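PDB 7D9E: gamma-glutamyltransferase 1 Threonine peptidase. MEROPS family T03 from Pseudomonas nitroreducens, which transfers gamma-glutamyl groups from donors such as glutathione to amino acids or to water, and is used in theanine synthesis. Local coordinates for the interface of chains B and A. Sequence-based numbering; all coordinates share one arbitrary frame. Chains: chain A, Gamma-glutamyltransferase 1 Threonine peptidase. MEROPS family T03; chain B, Gamma-glutamyltransferase 1 Threonine peptidase. MEROPS family T03.

The three contacts lie along one interface between the two subunits of a gamma-glutamyltranspeptidase. Contact 1 and contact 2 are neighbours, with C-alpha centres about 16 Å apart. They share helix 297-317 of chain B, which uses B:His301 and B:Ser304 in the one and B:Tyr299 and B:Leu303 in the other. The C-alpha centre of contact 3 is about 22 Å from that of contact 2 and about 33 Å from that of contact 1. Its centre is about 6 Å from the nucleophile A:Thr1, against about 21 Å for contact 2. Contacts 1 and 2 therefore dock the subunits at a distance, while contact 3 packs beside the catalytic centre.

Contact 1: the interface of chains B and A. Residues chain B 301, 304, 347-349; chain A 150, 153, 155.
A:Tyr155 and B:His301 are joined by a hydrogen bond across the interface. The phenol OH of the tyrosine lies 2.6 Å from the imidazole ND1 of the histidine, with an angle of 149° at the hydrogen. Which group donates is not decided. ND1 sits in the plane of the tyrosine ring, at its edge. CG of B:His301 is anti to the backbone N (chi1 166°), which carries the imidazole away from its helix towards the phenol.

Two methyl groups cap the two rings. CE of A:Met153 stands over the centre of the B:His301 ring, 3.6 Å from its CG. The bend at chi3 (60°) turns this methyl onto the ring face. It also touches the backbone O of B:Asp347. CD1 of B:Ile349 presses on the face of the A:Tyr155 ring, 3.6 Å from CE2. The ring is thus held by its hydroxyl at the rim and by a methyl on one face.

One water joins the backbones. It is 2.9 Å from N of B:Ile349 and 2.7 Å from O of A:Met153.

In the fold, helix 297-317 and the loop at 347-349 of chain B meet the end of helix 144-153 of chain A and A:Tyr155, just before strand 156-159.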
loop_
_atom_site.group_PDB
_atom_site.type_symbol
_atom_site.label_atom_id
_atom_site.label_comp_id
_atom_site.label_asym_id
_atom_site.label_seq_id
_atom_site.Cartn_x
_atom_site.Cartn_y
_atom_site.Cartn_z
ATOM N N HIS B 301 20.162 -10.124 10.228
ATOM C CA HIS B 301 21.104 -10.379 9.148
ATOM C C HIS B 301 20.524 -11.375 8.153
ATOM O O HIS B 301 20.622 -11.182 6.938
ATOM C CB HIS B 301 22.419 -10.906 9.715
ATOM C CG HIS B 301 23.301 -11.486 8.668
ATOM N ND1 HIS B 301 23.843 -10.719 7.659
ATOM C CD2 HIS B 301 23.694 -12.758 8.433
ATOM C CE1 HIS B 301 24.553 -11.496 6.861
ATOM N NE2 HIS B 301 24.481 -12.734 7.311
ATOM N N SER B 304 17.991 -9.754 5.993
ATOM C CA SER B 304 18.649 -8.858 5.050
ATOM C C SER B 304 19.254 -9.629 3.887
ATOM O O SER B 304 19.192 -9.173 2.741
ATOM C CB SER B 304 19.719 -8.030 5.760
ATOM O OG SER B 304 19.146 -7.258 6.821
ATOM N N ASP B 347 26.357 -16.211 8.055
ATOM C CA ASP B 347 27.402 -15.769 8.966
ATOM C C ASP B 347 28.052 -14.448 8.575
ATOM O O ASP B 347 28.710 -13.837 9.420
ATOM C CB ASP B 347 28.472 -16.866 9.091
ATOM C CG ASP B 347 27.879 -18.229 9.456
ATOM N N ALA B 348 27.859 -13.976 7.344
ATOM C CA ALA B 348 28.490 -12.751 6.873
ATOM C C ALA B 348 27.654 -12.118 5.768
ATOM O O ALA B 348 26.823 -12.771 5.137
ATOM C CB ALA B 348 29.911 -13.017 6.355
ATOM N N ILE B 349 27.898 -10.828 5.533
ATOM C CA ILE B 349 27.184 -10.097 4.497
ATOM C C ILE B 349 27.715 -10.506 3.130
ATOM O O ILE B 349 28.925 -10.448 2.872
ATOM C CB ILE B 349 27.362 -8.588 4.696
ATOM C CG1 ILE B 349 26.772 -8.141 6.042
ATOM C CG2 ILE B 349 26.687 -7.830 3.568
ATOM C CD1 ILE B 349 27.070 -6.685 6.365
ATOM N N LEU A 150 25.353 -5.777 14.414
ATOM C CA LEU A 150 25.086 -5.542 12.998
ATOM C C LEU A 150 26.133 -4.609 12.404
ATOM O O LEU A 150 26.610 -4.831 11.288
ATOM C CB LEU A 150 23.691 -4.973 12.792
ATOM C CG LEU A 150 22.531 -5.912 13.068
ATOM C CD1 LEU A 150 21.224 -5.153 13.106
ATOM C CD2 LEU A 150 22.487 -7.029 12.025
ATOM N N MET A 153 29.223 -6.532 11.722
ATOM C CA MET A 153 29.150 -7.304 10.482
ATOM C C MET A 153 29.422 -6.451 9.245
ATOM O O MET A 153 29.786 -7.001 8.193
ATOM C CB MET A 153 27.786 -7.983 10.296
ATOM C CG MET A 153 27.258 -8.776 11.480
ATOM S SD MET A 153 25.900 -9.893 11.064
ATOM C CE MET A 153 26.669 -10.958 9.850
ATOM N N TYR A 155 27.157 -3.536 8.490
ATOM C CA TYR A 155 25.956 -2.812 8.106
ATOM C C TYR A 155 26.012 -1.352 8.540
ATOM O O TYR A 155 26.596 -1.005 9.575
ATOM C CB TYR A 155 24.726 -3.437 8.763
ATOM C CG TYR A 155 24.305 -4.767 8.187
ATOM C CD1 TYR A 155 23.718 -4.854 6.932
ATOM C CD2 TYR A 155 24.474 -5.942 8.906
ATOM C CE1 TYR A 155 23.320 -6.066 6.422
ATOM C CE2 TYR A 155 24.081 -7.151 8.407
ATOM C CZ TYR A 155 23.501 -7.213 7.156
ATOM O OH TYR A 155 23.087 -8.413 6.632
HETATM O O HOH W 1 29.755 -9.557 7.408
#

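Contact 2: the interface of chains B and A. Residues chain B 282, 299, 303; chain A 102-103, 106-107, 111.
B:Tyr299 and A:Asn106 bring two helices together in this subunit interface of a gamma-glutamyltransferase, an N-terminal nucleophile (Ntn) hydrolase. CG of B:Tyr299 is anti to the backbone N (chi1 -178°), which carries the ring out from helix 297-317 to A:Asn106 and A:Phe111. The amide ND2 of A:Asn106 donates to the phenol OH of B:Tyr299 at 3.0 Å, and the phenol oxygen is tilted 18° from the amide plane. The same OH is 2.7 Å from a water, which also reaches O of A:Gln103 and OD1 of A:Asn107. A:Phe111 turns its CE2/CZ edge onto the face of the B:Tyr299 ring, planes 72° apart, with its CE2 3.6 Å from CE1 of B:Tyr299. With an alanine in place of B:Tyr299, the A:Asn106 amide and the water would probably lose their phenol partner, and a gap would open beside A:Phe111.

B:Leu303, one turn further along, divides its two methyls. CD1 rests 3.7 Å from CG of A:Gln103. CD2 lies 3.9 Å from CE2 of A:Phe102. Its CG packs near the rim of the opposite face of the B:Tyr299 ring.

ND2 of A:Asn106 lies over the centre of the A:Phe102 ring. The aliphatic chain of B:Lys282 lies across this amide, its CD 3.5 Å from OD1 of A:Asn106.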
loop_
_atom_site.group_PDB
_atom_site.type_symbol
_atom_site.label_atom_id
_atom_site.label_comp_id
_atom_site.label_asym_id
_atom_site.label_seq_id
_atom_site.Cartn_x
_atom_site.Cartn_y
_atom_site.Cartn_z
ATOM N N LYS B 282 12.885 -18.387 3.343
ATOM C CA LYS B 282 12.993 -18.595 4.784
ATOM C C LYS B 282 12.702 -20.044 5.150
ATOM O O LYS B 282 13.370 -20.623 6.021
ATOM C CB LYS B 282 12.070 -17.656 5.563
ATOM C CG LYS B 282 12.115 -17.918 7.060
ATOM C CD LYS B 282 11.378 -16.848 7.829
ATOM C CE LYS B 282 11.774 -16.881 9.300
ATOM N NZ LYS B 282 11.458 -18.208 9.893
ATOM N N TYR B 299 19.108 -12.849 13.344
ATOM C CA TYR B 299 17.810 -12.867 12.679
ATOM C C TYR B 299 17.726 -11.760 11.643
ATOM O O TYR B 299 17.317 -11.989 10.500
ATOM C CB TYR B 299 16.705 -12.677 13.723
ATOM C CG TYR B 299 15.306 -12.715 13.148
ATOM C CD1 TYR B 299 14.718 -13.918 12.795
ATOM C CD2 TYR B 299 14.577 -11.542 12.931
ATOM C CE1 TYR B 299 13.449 -13.976 12.252
ATOM C CE2 TYR B 299 13.311 -11.590 12.402
ATOM C CZ TYR B 299 12.748 -12.815 12.059
ATOM O OH TYR B 299 11.476 -12.886 11.545
ATOM N N LEU B 303 17.327 -12.014 7.503
ATOM C CA LEU B 303 16.297 -11.379 6.682
ATOM C C LEU B 303 16.930 -10.490 5.621
ATOM O O LEU B 303 16.459 -10.447 4.473
ATOM C CB LEU B 303 15.320 -10.558 7.515
ATOM C CG LEU B 303 14.512 -11.263 8.601
ATOM C CD1 LEU B 303 13.252 -10.432 8.920
ATOM C CD2 LEU B 303 14.121 -12.687 8.265
ATOM N N PHE A 102 6.027 -9.560 5.853
ATOM C CA PHE A 102 6.818 -10.764 6.085
ATOM C C PHE A 102 7.199 -10.891 7.548
ATOM O O PHE A 102 7.089 -11.975 8.128
ATOM C CB PHE A 102 8.063 -10.680 5.201
ATOM C CG PHE A 102 9.043 -11.817 5.342
ATOM C CD1 PHE A 102 8.639 -13.150 5.290
ATOM C CD2 PHE A 102 10.399 -11.542 5.430
ATOM C CE1 PHE A 102 9.583 -14.167 5.337
ATOM C CE2 PHE A 102 11.327 -12.564 5.492
ATOM C CZ PHE A 102 10.914 -13.860 5.440
ATOM N N GLN A 103 7.651 -9.792 8.164
ATOM C CA GLN A 103 8.027 -9.847 9.571
ATOM C C GLN A 103 6.824 -10.168 10.439
ATOM O O GLN A 103 6.911 -11.007 11.332
ATOM C CB GLN A 103 8.695 -8.532 9.989
ATOM C CG GLN A 103 10.135 -8.434 9.458
ATOM C CD GLN A 103 10.711 -7.041 9.582
ATOM O OE1 GLN A 103 11.386 -6.717 10.573
ATOM N NE2 GLN A 103 10.453 -6.207 8.585
ATOM N N ASN A 106 6.106 -13.815 10.069
ATOM C CA ASN A 106 7.071 -14.599 10.835
ATOM C C ASN A 106 6.736 -14.568 12.325
ATOM O O ASN A 106 6.822 -15.588 13.009
ATOM C CB ASN A 106 8.487 -14.058 10.642
ATOM C CG ASN A 106 9.005 -14.260 9.228
ATOM O OD1 ASN A 106 8.436 -15.003 8.439
ATOM N ND2 ASN A 106 10.137 -13.648 8.946
ATOM N N ASN A 107 6.337 -13.405 12.829
ATOM C CA ASN A 107 6.042 -13.270 14.256
ATOM C C ASN A 107 4.838 -14.107 14.657
ATOM O O ASN A 107 4.833 -14.722 15.734
ATOM C CB ASN A 107 5.797 -11.792 14.545
ATOM C CG ASN A 107 7.037 -10.960 14.339
ATOM O OD1 ASN A 107 8.123 -11.505 14.121
ATOM N ND2 ASN A 107 6.896 -9.643 14.420
ATOM N N PHE A 111 7.257 -17.412 15.388
ATOM C CA PHE A 111 7.476 -17.138 16.805
ATOM C C PHE A 111 6.222 -17.304 17.645
ATOM O O PHE A 111 6.314 -17.297 18.880
ATOM C CB PHE A 111 8.090 -15.752 16.995
ATOM C CG PHE A 111 9.465 -15.640 16.413
ATOM C CD1 PHE A 111 10.552 -16.188 17.063
ATOM C CD2 PHE A 111 9.664 -15.008 15.193
ATOM C CE1 PHE A 111 11.817 -16.110 16.532
ATOM C CE2 PHE A 111 10.935 -14.923 14.642
ATOM C CZ PHE A 111 12.013 -15.484 15.319
HETATM O O HOH W 2 9.995 -10.751 12.121
#

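Contact 3: the interface of chains B and A. Residues chain B 35, 68, 72; chain A 2-4, 166, 168.
Strand 2-7 of chain A, which starts next to the nucleophile, meets two loop regions of chain B. These are B:Pro35, just after strand 30-34, and the stretch with B:Tyr68 and B:Gly72 that follows helix 53-67. A:Asp166, in a loop shortly before strand 168-173, completes the patch.

The ring of B:Pro35 lies across A:Thr2 at about a right angle. Its CD sits 3.4 Å from the backbone O of A:His3 and 3.9 Å from CB of A:Phe4. B:Tyr68 crosses A:Thr2 at a slant. Its ring atom CE2 is 3.9 Å from CB of the threonine. OG1 of A:Thr2 is anti to the backbone N (chi1 -167°), which turns the hydroxyl towards a water shared with A:Asp166 and B:Tyr68, while CG2 points to N of B:Gly72.

Two waters link the polar groups. One is 2.8 Å from OG1 of A:Thr2 and 2.9 Å from the carboxylate OD2 of A:Asp166, and it also binds the phenol OH of B:Tyr68. The second is 2.7 Å from OD2 of A:Asp166 and 2.7 Å from O of B:Pro35. It too contacts the phenol OH, at 2.9 Å. Phenol and carboxylate come from opposite directions and are bridged by both waters.

By bracing A:Thr2, the patch is likely to steady the start of the strand and so the position of the catalytic threonine A:Thr1.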
loop_
_atom_site.group_PDB
_atom_site.type_symbol
_atom_site.label_atom_id
_atom_site.label_comp_id
_atom_site.label_asym_id
_atom_site.label_seq_id
_atom_site.Cartn_x
_atom_site.Cartn_y
_atom_site.Cartn_z
ATOM N N PRO B 35 -7.247 2.535 9.973
ATOM C CA PRO B 35 -6.138 3.417 10.374
ATOM C C PRO B 35 -6.555 4.634 11.156
ATOM O O PRO B 35 -5.670 5.361 11.635
ATOM C CB PRO B 35 -5.510 3.812 9.042
ATOM C CG PRO B 35 -6.675 3.802 8.078
ATOM C CD PRO B 35 -7.487 2.582 8.517
ATOM N N TYR B 68 -8.613 10.949 6.255
ATOM C CA TYR B 68 -7.222 10.544 6.374
ATOM C C TYR B 68 -6.674 11.027 4.981
ATOM O O TYR B 68 -6.111 10.227 4.226
ATOM C CB TYR B 68 -7.155 9.055 6.409
ATOM C CG TYR B 68 -5.923 8.417 7.024
ATOM C CD1 TYR B 68 -5.908 8.199 8.384
ATOM C CD2 TYR B 68 -4.745 8.243 6.350
ATOM C CE1 TYR B 68 -4.840 7.623 9.017
ATOM C CE2 TYR B 68 -3.622 7.706 6.998
ATOM C CZ TYR B 68 -3.692 7.413 8.339
ATOM O OH TYR B 68 -2.624 6.895 9.045
ATOM N N GLY B 72 -5.805 8.147 2.352
ATOM C CA GLY B 72 -7.135 7.843 1.856
ATOM C C GLY B 72 -7.528 8.857 0.808
ATOM O O GLY B 72 -7.134 10.022 0.883
ATOM N N THR A 2 -2.412 4.036 3.000
ATOM C CA THR A 2 -3.002 3.508 4.227
ATOM C C THR A 2 -3.657 2.178 3.890
ATOM O O THR A 2 -3.832 1.830 2.722
ATOM C CB THR A 2 -3.967 4.499 4.872
ATOM O OG1 THR A 2 -4.280 4.064 6.190
ATOM C CG2 THR A 2 -5.261 4.669 4.086
ATOM N N HIS A 3 -3.990 1.425 4.931
ATOM C CA HIS A 3 -4.546 0.104 4.773
ATOM C C HIS A 3 -5.666 -0.081 5.783
ATOM O O HIS A 3 -5.553 0.352 6.931
ATOM C CB HIS A 3 -3.471 -0.982 5.052
ATOM C CG HIS A 3 -4.001 -2.359 4.871
ATOM N ND1 HIS A 3 -4.120 -2.947 3.632
ATOM C CD2 HIS A 3 -4.516 -3.240 5.762
ATOM C CE1 HIS A 3 -4.707 -4.123 3.762
ATOM N NE2 HIS A 3 -4.951 -4.325 5.051
ATOM N N PHE A 4 -6.707 -0.817 5.391
ATOM C CA PHE A 4 -7.690 -1.306 6.353
ATOM C C PHE A 4 -8.059 -2.745 6.024
ATOM O O PHE A 4 -7.939 -3.211 4.881
ATOM C CB PHE A 4 -8.932 -0.401 6.443
ATOM C CG PHE A 4 -9.722 -0.268 5.179
ATOM C CD1 PHE A 4 -10.694 -1.206 4.834
ATOM C CD2 PHE A 4 -9.541 0.814 4.351
ATOM C CE1 PHE A 4 -11.444 -1.068 3.697
ATOM C CE2 PHE A 4 -10.285 0.950 3.188
ATOM C CZ PHE A 4 -11.228 0.018 2.866
ATOM N N ASP A 166 2.272 0.590 9.362
ATOM C CA ASP A 166 1.062 0.851 10.140
ATOM C C ASP A 166 0.138 -0.339 9.866
ATOM O O ASP A 166 -0.867 -0.239 9.149
ATOM C CB ASP A 166 0.465 2.210 9.822
ATOM C CG ASP A 166 -0.666 2.590 10.762
ATOM O OD1 ASP A 166 -0.810 1.972 11.835
ATOM O OD2 ASP A 166 -1.371 3.565 10.452
ATOM N N GLN A 168 -2.633 -3.018 10.002
ATOM C CA GLN A 168 -3.994 -3.144 10.498
ATOM C C GLN A 168 -4.395 -4.581 10.210
ATOM O O GLN A 168 -4.447 -4.982 9.045
ATOM C CB GLN A 168 -4.943 -2.172 9.812
ATOM C CG GLN A 168 -4.537 -0.721 9.949
ATOM C CD GLN A 168 -4.496 -0.262 11.374
ATOM O OE1 GLN A 168 -5.268 -0.738 12.213
ATOM N NE2 GLN A 168 -3.645 0.702 11.643
HETATM O O HOH W 3 -2.996 5.398 11.466
HETATM O O HOH W 4 -1.988 4.315 7.709
#